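PDB 3WKY: prophenoloxidase b from Marsupenaeus japonicus, which is probably the inactive precursor of a type 3 copper phenoloxidase that hydroxylates monophenols and oxidises o-diphenols. Local coordinates for residues 278-283 with 362-367; 334-339 with 404-408; 479-485 with 576-582. All coordinates share one frame; numbering follows the deposited sequence.

Contact 1: residues 278-283 with 362-367; sequences TFFQDI and DFLGQS. With EDO (1,2-ethanediol), chain M.
The phenyl rings of Phe280 and Phe363 meet in an offset stack, their centroids 5.0 Å apart and their planes inclined by 26°. Phe280 holds CG anti to its own backbone N (chi1 -174°), a torsion that carries the ring across to the last turn of the helix, where CE1 lies 3.4 Å from Phe363 CB. Leu364 comes to the edge of the Phe280 ring rather than over it, with its CD2 3.7 Å from Phe280 CD1. Phe363 is also met over the centre of its ring by Ile283: CG1 stands 3.9 Å from the centroid, only 13° off the ring normal, which meets the geometry of a CH-pi contact. Beyond it, Ile283 CD1 rests on Gln366 CB.

Solvent bridges the polar groups beside the rings. One water accepts from Gln281 N and donates to Phe363 O, tying loop to helix. The Gln281 amide turns back on its own segment, NE2 giving a nearly straight bond of 2.7 Å to Phe279 O, and Ser367 OG bonds to Leu364 O at the helix end.

Within the copper-containing domain, this joins the loop between helices 218-239 and 294-310 to the C-terminal end of helix 356-365. Val294 and Leu297 of helix 294-310 pack on both phenylalanines, while Val392 and Trp396 of helix 391-409 touch Leu364.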
loop_
_atom_site.group_PDB
_atom_site.type_symbol
_atom_site.label_atom_id
_atom_site.label_comp_id
_atom_site.label_asym_id
_atom_site.label_seq_id
_atom_site.Cartn_x
_atom_site.Cartn_y
_atom_site.Cartn_z
ATOM N N THR A 278 10.157 -10.792 -7.065
ATOM C CA THR A 278 9.475 -11.988 -6.582
ATOM C C THR A 278 9.554 -12.034 -5.054
ATOM O O THR A 278 10.628 -11.819 -4.474
ATOM C CB THR A 278 10.123 -13.249 -7.202
ATOM O OG1 THR A 278 9.891 -13.239 -8.620
ATOM C CG2 THR A 278 9.532 -14.529 -6.603
ATOM N N PHE A 279 8.429 -12.312 -4.400
ATOM C CA PHE A 279 8.411 -12.412 -2.940
ATOM C C PHE A 279 9.007 -13.722 -2.431
ATOM O O PHE A 279 8.874 -14.780 -3.057
ATOM C CB PHE A 279 6.985 -12.262 -2.382
ATOM C CG PHE A 279 6.439 -10.857 -2.467
ATOM C CD1 PHE A 279 6.644 -9.955 -1.425
ATOM C CD2 PHE A 279 5.704 -10.446 -3.577
ATOM C CE1 PHE A 279 6.131 -8.662 -1.490
ATOM C CE2 PHE A 279 5.202 -9.153 -3.655
ATOM C CZ PHE A 279 5.416 -8.259 -2.612
ATOM N N PHE A 280 9.667 -13.616 -1.279
ATOM C CA PHE A 280 10.134 -14.735 -0.466
ATOM C C PHE A 280 8.885 -15.236 0.268
ATOM O O PHE A 280 8.337 -14.537 1.133
ATOM C CB PHE A 280 11.172 -14.141 0.499
ATOM C CG PHE A 280 11.916 -15.135 1.380
ATOM C CD1 PHE A 280 13.044 -15.807 0.911
ATOM C CD2 PHE A 280 11.557 -15.294 2.721
ATOM C CE1 PHE A 280 13.772 -16.668 1.761
ATOM C CE2 PHE A 280 12.265 -16.143 3.570
ATOM C CZ PHE A 280 13.387 -16.831 3.090
ATOM N N GLN A 281 8.411 -16.431 -0.089
ATOM C CA GLN A 281 7.094 -16.889 0.377
ATOM C C GLN A 281 7.133 -18.245 1.058
ATOM O O GLN A 281 8.030 -19.046 0.796
ATOM C CB GLN A 281 6.126 -16.983 -0.799
ATOM C CG GLN A 281 5.874 -15.674 -1.507
ATOM C CD GLN A 281 5.479 -15.893 -2.952
ATOM O OE1 GLN A 281 4.331 -16.248 -3.232
ATOM N NE2 GLN A 281 6.441 -15.724 -3.879
ATOM N N ASP A 282 6.136 -18.497 1.908
ATOM C CA ASP A 282 5.991 -19.792 2.577
ATOM C C ASP A 282 6.076 -20.909 1.549
ATOM O O ASP A 282 5.465 -20.821 0.480
ATOM C CB ASP A 282 4.614 -19.911 3.258
ATOM C CG ASP A 282 4.387 -18.889 4.365
ATOM O OD1 ASP A 282 5.348 -18.289 4.883
ATOM O OD2 ASP A 282 3.213 -18.708 4.754
ATOM N N ILE A 283 6.826 -21.963 1.856
ATOM C CA ILE A 283 6.906 -23.079 0.927
ATOM C C ILE A 283 5.947 -24.146 1.364
ATOM O O ILE A 283 6.153 -24.796 2.385
ATOM C CB ILE A 283 8.307 -23.698 0.870
ATOM C CG1 ILE A 283 9.311 -22.661 0.395
ATOM C CG2 ILE A 283 8.299 -24.907 -0.063
ATOM C CD1 ILE A 283 9.007 -22.073 -0.967
ATOM N N ASP A 362 16.244 -22.929 -0.263
ATOM C CA ASP A 362 15.073 -23.566 -0.842
ATOM C C ASP A 362 13.876 -22.615 -1.011
ATOM O O ASP A 362 13.134 -22.722 -1.989
ATOM C CB ASP A 362 14.686 -24.799 -0.021
ATOM C CG ASP A 362 15.660 -25.958 -0.221
ATOM O OD1 ASP A 362 16.372 -25.968 -1.252
ATOM O OD2 ASP A 362 15.714 -26.852 0.649
ATOM N N PHE A 363 13.671 -21.706 -0.063
ATOM C CA PHE A 363 12.648 -20.670 -0.255
ATOM C C PHE A 363 12.948 -19.844 -1.504
ATOM O O PHE A 363 12.057 -19.571 -2.299
ATOM C CB PHE A 363 12.600 -19.715 0.936
ATOM C CG PHE A 363 11.759 -20.187 2.096
ATOM C CD1 PHE A 363 12.046 -21.375 2.762
ATOM C CD2 PHE A 363 10.703 -19.406 2.553
ATOM C CE1 PHE A 363 11.285 -21.782 3.849
ATOM C CE2 PHE A 363 9.942 -19.803 3.653
ATOM C CZ PHE A 363 10.229 -20.993 4.296
ATOM N N LEU A 364 14.196 -19.415 -1.667
ATOM C CA LEU A 364 14.541 -18.594 -2.825
ATOM C C LEU A 364 14.449 -19.438 -4.101
ATOM O O LEU A 364 13.946 -18.980 -5.131
ATOM C CB LEU A 364 15.940 -17.968 -2.647
ATOM C CG LEU A 364 15.989 -16.883 -1.565
ATOM C CD1 LEU A 364 17.450 -16.563 -1.147
ATOM C CD2 LEU A 364 15.288 -15.600 -2.015
ATOM N N GLY A 365 14.908 -20.687 -4.026
ATOM C CA GLY A 365 14.921 -21.549 -5.195
ATOM C C GLY A 365 13.519 -21.953 -5.644
ATOM O O GLY A 365 13.324 -22.324 -6.803
ATOM N N GLN A 366 12.539 -21.877 -4.747
ATOM C CA GLN A 366 11.167 -22.282 -5.095
ATOM C C GLN A 366 10.208 -21.102 -5.185
ATOM O O GLN A 366 8.990 -21.285 -5.332
ATOM C CB GLN A 366 10.620 -23.279 -4.074
ATOM C CG GLN A 366 11.398 -24.588 -3.975
ATOM C CD GLN A 366 11.266 -25.469 -5.209
ATOM O OE1 GLN A 366 10.587 -25.121 -6.177
ATOM N NE2 GLN A 366 11.922 -26.623 -5.175
ATOM N N SER A 367 10.747 -19.889 -5.110
ATOM C CA SER A 367 9.907 -18.687 -5.042
ATOM C C SER A 367 9.088 -18.374 -6.305
ATOM O O SER A 367 8.146 -17.574 -6.259
ATOM C CB SER A 367 10.732 -17.468 -4.599
ATOM O OG SER A 367 11.764 -17.172 -5.525
HETATM C C1 EDO M . 5.492 -12.239 -7.032
HETATM O O1 EDO M . 6.052 -13.021 -5.969
HETATM C C2 EDO M . 5.963 -12.763 -8.388
HETATM O O2 EDO M . 5.489 -14.097 -8.639
HETATM O O HOH W 1 9.472 -18.621 -1.609
HETATM O O HOH W 2 5.863 -16.404 -6.986
#

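Contact 2: residues 334-339 with 404-408; sequences GINLVG and FHRYK
Tyr407 and Phe404 project from helix 404-408 against helix 334-339, forming a near-antiparallel helix pair in the alpha-helical, copper-binding part of the hemocyanin-type fold. The segment axes approach to 10.3 Å and their directions differ by 151°. The tight part lies at the two glycines and at Ile335. Tyr407 OH reaches Gly334 CA at 3.3 Å, and a beta carbon built on that glycine would clash with the hydroxyl. At the other end, the edge of the Phe404 ring is turned to the backbone of Gly339, with CE1 3.5 Å from its CA. Ile335 has CG1 anti to its backbone N (chi1 178°), which sends CD1 to within 3.6 Å of Phe404 CD1.

The fit is looser at Val338 and along Lys408. Val338 CG2 lies over a face of the Tyr407 ring, 4.1 Å from CD1, while CG1 touches Phe404 CE1. The Lys408 chain, bent at chi2, comes no closer to Ile335 than 3.9 Å, from NZ to CB. That lysine's ammonium group, lying beside Ile335, is held by salt bridges to Glu637 and Asp325. Asp325 also accepts from Ile335 N and is hydrogen-bonded to the Tyr407 hydroxyl. A phenylalanine in place of Tyr407 would lack this oxygen and would probably leave Asp325 without one of its partners and open a small gap beside Gly334. All the touching residues are buried; the partly exposed ones of the 404-408 turn are His405, pointing away from the other helix, and Arg406. The tyrosine ring belongs to the tight part too, its CE2 lying 3.4 Å from Ile335 N.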
loop_
_atom_site.group_PDB
_atom_site.type_symbol
_atom_site.label_atom_id
_atom_site.label_comp_id
_atom_site.label_asym_id
_atom_site.label_seq_id
_atom_site.Cartn_x
_atom_site.Cartn_y
_atom_site.Cartn_z
ATOM N N GLY A 334 32.610 -19.788 20.128
ATOM C CA GLY A 334 31.276 -19.244 19.923
ATOM C C GLY A 334 30.923 -19.113 18.449
ATOM O O GLY A 334 29.793 -19.425 18.055
ATOM N N ILE A 335 31.865 -18.641 17.639
ATOM C CA ILE A 335 31.631 -18.533 16.193
ATOM C C ILE A 335 31.270 -19.895 15.587
ATOM O O ILE A 335 30.411 -19.983 14.688
ATOM C CB ILE A 335 32.840 -17.889 15.460
ATOM C CG1 ILE A 335 32.608 -17.827 13.941
ATOM C CG2 ILE A 335 34.149 -18.650 15.761
ATOM C CD1 ILE A 335 31.386 -16.951 13.540
ATOM N N ASN A 336 31.886 -20.968 16.092
ATOM C CA ASN A 336 31.568 -22.307 15.608
ATOM C C ASN A 336 30.160 -22.739 16.005
ATOM O O ASN A 336 29.421 -23.298 15.193
ATOM C CB ASN A 336 32.572 -23.344 16.117
ATOM C CG ASN A 336 32.383 -24.693 15.454
ATOM O OD1 ASN A 336 32.361 -24.795 14.221
ATOM N ND2 ASN A 336 32.218 -25.732 16.259
ATOM N N LEU A 337 29.797 -22.486 17.263
ATOM C CA LEU A 337 28.462 -22.822 17.760
ATOM C C LEU A 337 27.370 -22.086 16.989
ATOM O O LEU A 337 26.312 -22.664 16.692
ATOM C CB LEU A 337 28.357 -22.480 19.253
ATOM C CG LEU A 337 29.112 -23.451 20.168
ATOM C CD1 LEU A 337 29.321 -22.829 21.546
ATOM C CD2 LEU A 337 28.356 -24.770 20.288
ATOM N N VAL A 338 27.617 -20.810 16.689
ATOM C CA VAL A 338 26.647 -20.006 15.914
ATOM C C VAL A 338 26.561 -20.556 14.496
ATOM O O VAL A 338 25.461 -20.714 13.951
ATOM C CB VAL A 338 27.050 -18.503 15.906
ATOM C CG1 VAL A 338 26.169 -17.697 14.936
ATOM C CG2 VAL A 338 26.942 -17.924 17.309
ATOM N N GLY A 339 27.713 -20.888 13.911
ATOM C CA GLY A 339 27.734 -21.468 12.578
ATOM C C GLY A 339 26.943 -22.761 12.492
ATOM O O GLY A 339 26.147 -22.938 11.562
ATOM N N PHE A 404 26.784 -13.462 11.425
ATOM C CA PHE A 404 28.099 -13.800 11.993
ATOM C C PHE A 404 28.826 -12.568 12.542
ATOM O O PHE A 404 29.430 -12.629 13.616
ATOM C CB PHE A 404 28.956 -14.535 10.957
ATOM C CG PHE A 404 28.512 -15.962 10.698
ATOM C CD1 PHE A 404 28.319 -16.846 11.751
ATOM C CD2 PHE A 404 28.275 -16.415 9.399
ATOM C CE1 PHE A 404 27.914 -18.167 11.521
ATOM C CE2 PHE A 404 27.873 -17.733 9.165
ATOM C CZ PHE A 404 27.690 -18.608 10.234
ATOM N N HIS A 405 28.757 -11.452 11.820
ATOM C CA HIS A 405 29.408 -10.205 12.260
ATOM C C HIS A 405 28.700 -9.673 13.505
ATOM O O HIS A 405 29.340 -9.130 14.410
ATOM C CB HIS A 405 29.395 -9.162 11.127
ATOM C CG HIS A 405 29.993 -7.840 11.503
ATOM N ND1 HIS A 405 31.329 -7.688 11.809
ATOM C CD2 HIS A 405 29.441 -6.607 11.610
ATOM C CE1 HIS A 405 31.573 -6.420 12.095
ATOM N NE2 HIS A 405 30.445 -5.742 11.973
ATOM N N ARG A 406 27.376 -9.832 13.564
ATOM C CA ARG A 406 26.638 -9.476 14.774
ATOM C C ARG A 406 27.239 -10.205 15.966
ATOM O O ARG A 406 27.460 -9.614 17.032
ATOM C CB ARG A 406 25.162 -9.863 14.654
ATOM C CG ARG A 406 24.296 -9.405 15.840
ATOM C CD ARG A 406 22.904 -10.065 15.765
ATOM N NE ARG A 406 21.982 -9.550 16.781
ATOM C CZ ARG A 406 20.980 -8.710 16.524
ATOM N NH1 ARG A 406 20.754 -8.280 15.283
ATOM N NH2 ARG A 406 20.195 -8.302 17.513
ATOM N N TYR A 407 27.508 -11.494 15.785
ATOM C CA TYR A 407 28.126 -12.254 16.853
ATOM C C TYR A 407 29.561 -11.745 17.113
ATOM O O TYR A 407 29.946 -11.516 18.273
ATOM C CB TYR A 407 28.107 -13.769 16.585
ATOM C CG TYR A 407 29.099 -14.428 17.519
ATOM C CD1 TYR A 407 28.786 -14.620 18.862
ATOM C CD2 TYR A 407 30.384 -14.761 17.087
ATOM C CE1 TYR A 407 29.736 -15.165 19.748
ATOM C CE2 TYR A 407 31.318 -15.302 17.957
ATOM C CZ TYR A 407 30.990 -15.501 19.281
ATOM O OH TYR A 407 31.929 -16.036 20.156
ATOM N N LYS A 408 30.351 -11.560 16.057
ATOM C CA LYS A 408 31.738 -11.104 16.276
ATOM C C LYS A 408 31.796 -9.814 17.087
ATOM O O LYS A 408 32.663 -9.651 17.946
ATOM C CB LYS A 408 32.501 -10.931 14.959
ATOM C CG LYS A 408 32.814 -12.240 14.225
ATOM C CD LYS A 408 33.870 -13.066 14.980
ATOM C CE LYS A 408 34.322 -14.277 14.141
ATOM N NZ LYS A 408 35.456 -15.013 14.822
#

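Contact 3: residues 479-485 with 576-582; sequences FLEHPDF and RNLQVPR. Unlike the reference sequence in segment 576-582: Arg576 (reference Gln). With NAG (2-acetamido-2-deoxy-beta-D-glucopyranose), chain F.
Arg576 joins Glu481 and Asp484 in a salt-bridge network. Its NH1 donates to Glu481 OE1 at 2.8 Å, in the guanidinium plane and on the syn lone pair, while the anti lone pair of that oxygen takes His482 N. NH2 is shared between Asp484 OD1, at 2.7 Å, and the backbone oxygen of His482. With NE bonded to Asn550 OD1, the group is held against rotation. Arg576 differs from the reference sequence, which has glutamine here. The other carboxylate oxygens have further partners: Glu481 OE2 pairs with Lys453 and shares a water with Arg576 NH1, and Asp484 OD2 accepts from N2 of the N-acetylglucosamine.

The guanidinium lies flat on the His482 imidazole, the planes 6° apart and the centres separated by 4.0 Å. Val580 CG2 covers the opposite face of the imidazole as a CH-pi contact, 3.8 Å from the centroid, leaving the ring sandwiched between charge and methyl. Its ND1 bonds to Pro483 O; NE2 gives a weak, bent bond to Arg576 O (2.8 Å, 130°). Asn577 sets CG between its backbone N and carbonyl carbon (chi1 72°), which brings ND2 to 2.8 Å from Leu480 O, and a second bond from ND2 goes to Asp192.

Farther out, Leu480 CB packs on Leu578 CD2 at 3.9 Å, and Phe485 CE1 touches Val580 CG2. Here the loop between strands 541-548 and 588-598 is joined to the end of strand 472-481, inside the Ig-like domain. Strands 445-456 and 655-664 border the packing, and helix 218-239 meets Leu480, Pro581 and Arg582.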
loop_
_atom_site.group_PDB
_atom_site.type_symbol
_atom_site.label_atom_id
_atom_site.label_comp_id
_atom_site.label_asym_id
_atom_site.label_seq_id
_atom_site.Cartn_x
_atom_site.Cartn_y
_atom_site.Cartn_z
ATOM N N PHE A 479 37.547 -16.413 -19.197
ATOM C CA PHE A 479 37.653 -16.404 -17.743
ATOM C C PHE A 479 38.497 -15.215 -17.326
ATOM O O PHE A 479 39.450 -14.850 -18.026
ATOM C CB PHE A 479 38.386 -17.657 -17.257
ATOM C CG PHE A 479 37.633 -18.926 -17.471
ATOM C CD1 PHE A 479 37.588 -19.523 -18.723
ATOM C CD2 PHE A 479 36.978 -19.539 -16.411
ATOM C CE1 PHE A 479 36.877 -20.704 -18.924
ATOM C CE2 PHE A 479 36.275 -20.721 -16.601
ATOM C CZ PHE A 479 36.227 -21.306 -17.862
ATOM N N LEU A 480 38.183 -14.628 -16.175
ATOM C CA LEU A 480 39.100 -13.652 -15.599
ATOM C C LEU A 480 40.371 -14.415 -15.244
ATOM O O LEU A 480 40.304 -15.591 -14.876
ATOM C CB LEU A 480 38.507 -13.024 -14.337
ATOM C CG LEU A 480 39.296 -11.815 -13.853
ATOM C CD1 LEU A 480 39.049 -10.677 -14.823
ATOM C CD2 LEU A 480 38.958 -11.420 -12.417
ATOM N N GLU A 481 41.524 -13.752 -15.356
ATOM C CA GLU A 481 42.799 -14.385 -15.056
ATOM C C GLU A 481 43.770 -13.317 -14.584
ATOM O O GLU A 481 43.470 -12.127 -14.677
ATOM C CB GLU A 481 43.356 -15.090 -16.304
ATOM C CG GLU A 481 43.164 -16.605 -16.320
ATOM C CD GLU A 481 44.039 -17.324 -15.300
ATOM O OE1 GLU A 481 44.779 -16.651 -14.537
ATOM O OE2 GLU A 481 43.990 -18.574 -15.262
ATOM N N HIS A 482 44.931 -13.736 -14.082
ATOM C CA HIS A 482 45.939 -12.796 -13.609
ATOM C C HIS A 482 47.311 -13.444 -13.778
ATOM O O HIS A 482 47.416 -14.665 -13.742
ATOM C CB HIS A 482 45.714 -12.501 -12.122
ATOM C CG HIS A 482 45.992 -13.672 -11.232
ATOM N ND1 HIS A 482 47.237 -13.914 -10.684
ATOM C CD2 HIS A 482 45.199 -14.688 -10.814
ATOM C CE1 HIS A 482 47.191 -15.013 -9.956
ATOM N NE2 HIS A 482 45.963 -15.506 -10.020
ATOM N N PRO A 483 48.363 -12.630 -13.969
ATOM C CA PRO A 483 49.746 -13.142 -13.965
ATOM C C PRO A 483 50.157 -13.629 -12.581
ATOM O O PRO A 483 49.636 -13.102 -11.589
ATOM C CB PRO A 483 50.582 -11.901 -14.316
ATOM C CG PRO A 483 49.642 -10.973 -15.004
ATOM C CD PRO A 483 48.289 -11.213 -14.368
ATOM N N ASP A 484 51.074 -14.595 -12.496
ATOM C CA ASP A 484 51.667 -14.946 -11.204
ATOM C C ASP A 484 52.296 -13.715 -10.561
ATOM O O ASP A 484 52.739 -12.796 -11.255
ATOM C CB ASP A 484 52.765 -16.011 -11.351
ATOM C CG ASP A 484 52.232 -17.369 -11.775
ATOM O OD1 ASP A 484 51.022 -17.633 -11.610
ATOM O OD2 ASP A 484 53.046 -18.184 -12.266
ATOM N N PHE A 485 52.336 -13.695 -9.233
ATOM C CA PHE A 485 53.078 -12.672 -8.518
ATOM C C PHE A 485 53.733 -13.274 -7.290
ATOM O O PHE A 485 53.368 -14.366 -6.846
ATOM C CB PHE A 485 52.184 -11.483 -8.119
ATOM C CG PHE A 485 51.062 -11.840 -7.179
ATOM C CD1 PHE A 485 49.848 -12.301 -7.673
ATOM C CD2 PHE A 485 51.203 -11.675 -5.805
ATOM C CE1 PHE A 485 48.807 -12.627 -6.814
ATOM C CE2 PHE A 485 50.167 -11.995 -4.938
ATOM C CZ PHE A 485 48.963 -12.471 -5.447
ATOM N N ARG A 576 42.303 -20.355 -8.795
ATOM C CA ARG A 576 43.524 -19.577 -8.984
ATOM C C ARG A 576 43.256 -18.380 -9.888
ATOM O O ARG A 576 43.801 -17.294 -9.665
ATOM C CB ARG A 576 44.678 -20.432 -9.549
ATOM C CG ARG A 576 45.995 -19.641 -9.653
ATOM C CD ARG A 576 46.899 -20.103 -10.814
ATOM N NE ARG A 576 47.846 -19.056 -11.210
ATOM C CZ ARG A 576 47.568 -18.080 -12.079
ATOM N NH1 ARG A 576 46.370 -18.015 -12.654
ATOM N NH2 ARG A 576 48.487 -17.163 -12.378
ATOM N N ASN A 577 42.393 -18.566 -10.885
ATOM C CA ASN A 577 42.119 -17.490 -11.834
ATOM C C ASN A 577 41.354 -16.314 -11.216
ATOM O O ASN A 577 41.354 -15.205 -11.774
ATOM C CB ASN A 577 41.416 -18.011 -13.091
ATOM C CG ASN A 577 39.966 -18.407 -12.835
ATOM O OD1 ASN A 577 39.699 -19.417 -12.193
ATOM N ND2 ASN A 577 39.028 -17.613 -13.347
ATOM N N LEU A 578 40.728 -16.550 -10.061
ATOM C CA LEU A 578 40.032 -15.473 -9.330
ATOM C C LEU A 578 40.775 -15.075 -8.064
ATOM O O LEU A 578 40.204 -14.482 -7.148
ATOM C CB LEU A 578 38.582 -15.870 -8.990
ATOM C CG LEU A 578 37.696 -16.278 -10.168
ATOM C CD1 LEU A 578 36.278 -16.623 -9.665
ATOM C CD2 LEU A 578 37.627 -15.184 -11.246
ATOM N N GLN A 579 42.066 -15.390 -8.008
ATOM C CA GLN A 579 42.851 -15.094 -6.823
ATOM C C GLN A 579 43.041 -13.590 -6.605
ATOM O O GLN A 579 43.213 -13.136 -5.473
ATOM C CB GLN A 579 44.211 -15.780 -6.951
ATOM C CG GLN A 579 45.146 -15.592 -5.796
ATOM C CD GLN A 579 46.361 -16.481 -5.972
ATOM O OE1 GLN A 579 46.648 -16.919 -7.094
ATOM N NE2 GLN A 579 47.063 -16.778 -4.875
ATOM N N VAL A 580 43.017 -12.823 -7.691
ATOM C CA VAL A 580 43.219 -11.381 -7.625
ATOM C C VAL A 580 41.902 -10.709 -8.009
ATOM O O VAL A 580 41.329 -11.038 -9.049
ATOM C CB VAL A 580 44.349 -10.955 -8.599
ATOM C CG1 VAL A 580 44.505 -9.419 -8.659
ATOM C CG2 VAL A 580 45.682 -11.624 -8.181
ATOM N N PRO A 581 41.407 -9.782 -7.172
ATOM C CA PRO A 581 40.208 -9.021 -7.576
ATOM C C PRO A 581 40.447 -8.311 -8.914
ATOM O O PRO A 581 41.585 -7.964 -9.218
ATOM C CB PRO A 581 40.049 -7.996 -6.447
ATOM C CG PRO A 581 40.646 -8.679 -5.239
ATOM C CD PRO A 581 41.841 -9.454 -5.800
ATOM N N ARG A 582 39.391 -8.107 -9.697
ATOM C CA ARG A 582 39.512 -7.529 -11.042
ATOM C C ARG A 582 40.302 -6.226 -11.079
ATOM O O ARG A 582 41.187 -6.047 -11.927
ATOM C CB ARG A 582 38.119 -7.286 -11.640
ATOM C CG ARG A 582 38.105 -6.687 -13.049
ATOM C CD ARG A 582 36.698 -6.151 -13.357
ATOM N NE ARG A 582 36.510 -5.617 -14.708
ATOM C CZ ARG A 582 36.744 -4.354 -15.073
ATOM N NH1 ARG A 582 37.220 -3.470 -14.202
ATOM N NH2 ARG A 582 36.515 -3.972 -16.326
HETATM C C1 NAG F . 51.057 -21.134 -11.345
HETATM C C2 NAG F . 52.280 -21.549 -12.169
HETATM C C3 NAG F . 52.022 -21.261 -13.642
HETATM C C4 NAG F . 50.770 -22.000 -14.092
HETATM C C5 NAG F . 49.596 -21.740 -13.151
HETATM C C6 NAG F . 48.460 -22.707 -13.462
HETATM C C7 NAG F . 54.544 -21.635 -11.290
HETATM C C8 NAG F . 55.894 -20.980 -11.356
HETATM N N2 NAG F . 53.503 -20.910 -11.706
HETATM O O3 NAG F . 53.115 -21.682 -14.424
HETATM O O4 NAG F . 50.421 -21.594 -15.398
HETATM O O5 NAG F . 49.957 -21.910 -11.792
HETATM O O6 NAG F . 48.752 -23.950 -12.862
HETATM O O7 NAG F . 54.433 -22.787 -10.870
HETATM O O HOH W 3 44.533 -20.294 -13.369
#

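How the contacts relate
Contacts 1 and 2 both belong to the helical, copper-binding part of the chain, their centres about 26 Å apart and their nearest atoms about 15 Å apart. Their segments alternate along the sequence: 278-283, 334-339, 362-367, 404-408. Helices 356-365 and 391-409 follow each other, and the side chains of Leu364 and Phe404 lie about 8 and 9 Å from the dicopper-oxygen cluster, so both contacts border the surroundings of the metal site. Contact 3 comes later in the chain, in the Ig-like domain, with its centre about 35 Å from that of contact 1 and 31 Å from that of contact 2. Helix 218-239 links the regions, touching residues of contacts 2 and 3.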